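PDB 4M3O: KLLA0F12672p from Kluyveromyces lactis, which binds zinc and probably dephosphorylates the C-terminal domain of the largest RNA polymerase II subunit, this chain being the N-terminal part of the protein. Local coordinates for residues Thr4-Lys9 with Asp45-Lys50. Numbering follows the deposited sequence.
Sequences TIEEIK and DARTMK
Arg47 and Glu6 form a salt bridge between the first turns of helix 46-52 and helix 5-13. Arg47 NH1 gives a nearly straight bond to the syn lone pair of Glu6 OE1 at 3.0 Å. Beside it, Arg47 NH2 gives a weak bond of 3.3 Å to Glu6 OE2. The carboxylate and guanidinium planes are 15° apart, nearly coplanar, and the two bonds make a bidentate pair, one bond weak. Arg47 CG sits between its backbone N and carbonyl carbon (chi1 73°), and the bend at chi3 turns the guanidinium toward Glu6.

Thr48 makes the second link. Thr48 OG1 accepts a weak bond from Ile5 N at 3.4 Å. Asp45 is the N-cap of helix 46-52, and Asp45 OD2 takes the backbone N of Thr48 at 2.9 Å from above the carboxylate plane.

Ile5 CD1 rests over the centre of one guanidinium face, 3.6 Å from Arg47 CZ. Thr4 CG2 meets the edge, 3.5 Å from Arg47 NH1. An alanine here in place of Ile5 lacks CG1 and CD1, so the guanidinium face would probably lose this cover and be freer to turn against Glu6. Deeper in, Ile8 CD1 touches Thr48 CG2 at 3.9 Å. Tyr51 of helix 46-52 continues this packing against Ile5 and Ile8.

The two helices follow the parallel strands 2-3 and 42-43, and the axes of segments 5-9 and 46-50 diverge by 41°. The contact grades from the exposed charged pair of Glu6 and Arg47 to the buried Ile8 and Thr48, with one weak bond from Ile5 N to the Thr48 hydroxyl between the two ends.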
# COMPACT_ATOMS: atom_id res chain seq x y z
N THR A 4 -5.82 0.64 9.88
CA THR A 4 -5.21 -0.43 10.70
C THR A 4 -5.61 -1.79 10.14
O THR A 4 -6.52 -1.86 9.35
CB THR A 4 -5.73 -0.39 12.15
OG1 THR A 4 -5.73 0.97 12.61
CG2 THR A 4 -4.86 -1.22 13.09
N ILE A 5 -4.90 -2.84 10.56
CA ILE A 5 -5.21 -4.22 10.18
C ILE A 5 -6.69 -4.57 10.37
O ILE A 5 -7.38 -5.16 9.47
CB ILE A 5 -4.36 -5.18 11.05
CG1 ILE A 5 -2.89 -5.02 10.69
CG2 ILE A 5 -4.83 -6.61 10.86
CD1 ILE A 5 -1.95 -5.99 11.35
N GLU A 6 -7.18 -4.17 11.55
CA GLU A 6 -8.56 -4.44 11.98
C GLU A 6 -9.57 -3.86 11.00
O GLU A 6 -10.54 -4.50 10.59
CB GLU A 6 -8.78 -3.84 13.40
CG GLU A 6 -8.14 -4.65 14.57
CD GLU A 6 -6.62 -4.88 14.49
OE1 GLU A 6 -5.83 -3.90 14.26
OE2 GLU A 6 -6.20 -6.05 14.66
N GLU A 7 -9.35 -2.62 10.68
CA GLU A 7 -10.15 -1.91 9.66
C GLU A 7 -10.14 -2.56 8.27
O GLU A 7 -11.17 -2.73 7.62
CB GLU A 7 -9.56 -0.52 9.55
CG GLU A 7 -10.56 0.60 9.61
CD GLU A 7 -10.61 1.36 8.34
OE1 GLU A 7 -11.03 0.79 7.32
OE2 GLU A 7 -10.21 2.53 8.36
N ILE A 8 -8.95 -2.90 7.79
CA ILE A 8 -8.82 -3.60 6.49
C ILE A 8 -9.65 -4.88 6.48
O ILE A 8 -10.40 -5.12 5.54
CB ILE A 8 -7.35 -3.89 6.16
CG1 ILE A 8 -6.64 -2.54 5.88
CG2 ILE A 8 -7.22 -4.82 4.94
CD1 ILE A 8 -5.16 -2.62 6.09
N LYS A 9 -9.60 -5.64 7.56
CA LYS A 9 -10.33 -6.92 7.64
C LYS A 9 -11.80 -6.64 7.58
O LYS A 9 -12.54 -7.32 6.89
CB LYS A 9 -9.97 -7.63 8.93
CG LYS A 9 -8.59 -8.26 8.86
CD LYS A 9 -8.20 -8.92 10.18
CE LYS A 9 -6.84 -9.59 10.07
NZ LYS A 9 -6.60 -10.46 11.26
N ASP A 45 0.50 2.53 11.31
CA ASP A 45 1.68 2.09 11.98
C ASP A 45 2.41 1.02 11.20
O ASP A 45 1.93 0.51 10.17
CB ASP A 45 1.26 1.47 13.37
CG ASP A 45 0.16 0.37 13.23
OD1 ASP A 45 -0.56 0.03 14.22
OD2 ASP A 45 -0.04 -0.13 12.09
N ALA A 46 3.57 0.66 11.72
CA ALA A 46 4.42 -0.36 11.12
C ALA A 46 3.73 -1.69 10.91
O ALA A 46 3.95 -2.37 9.87
CB ALA A 46 5.68 -0.53 11.97
N ARG A 47 2.92 -2.09 11.88
CA ARG A 47 2.40 -3.46 11.84
C ARG A 47 1.39 -3.56 10.70
O ARG A 47 1.27 -4.61 10.04
CB ARG A 47 1.82 -3.90 13.22
CG ARG A 47 0.50 -3.28 13.63
CD ARG A 47 0.04 -3.74 15.02
NE ARG A 47 -0.87 -4.90 14.99
CZ ARG A 47 -2.18 -4.85 14.75
NH1 ARG A 47 -2.82 -3.70 14.45
NH2 ARG A 47 -2.87 -5.98 14.76
N THR A 48 0.66 -2.48 10.46
CA THR A 48 -0.31 -2.45 9.41
C THR A 48 0.40 -2.43 8.00
O THR A 48 0.04 -3.14 7.06
CB THR A 48 -1.28 -1.26 9.60
OG1 THR A 48 -1.89 -1.31 10.91
CG2 THR A 48 -2.37 -1.31 8.51
N MET A 49 1.45 -1.66 7.92
CA MET A 49 2.29 -1.52 6.75
C MET A 49 2.89 -2.87 6.37
O MET A 49 2.85 -3.31 5.19
CB MET A 49 3.31 -0.46 7.12
CG MET A 49 3.98 0.28 6.04
SD MET A 49 2.92 1.05 4.79
CE MET A 49 4.34 1.23 3.72
N LYS A 50 3.30 -3.64 7.38
CA LYS A 50 3.84 -4.99 7.11
C LYS A 50 2.73 -5.97 6.71
O LYS A 50 2.95 -6.84 5.86
CB LYS A 50 4.54 -5.58 8.29
CG LYS A 50 5.77 -4.82 8.76
CD LYS A 50 6.06 -5.17 10.25
CE LYS A 50 7.24 -4.37 10.80
NZ LYS A 50 8.55 -5.01 10.48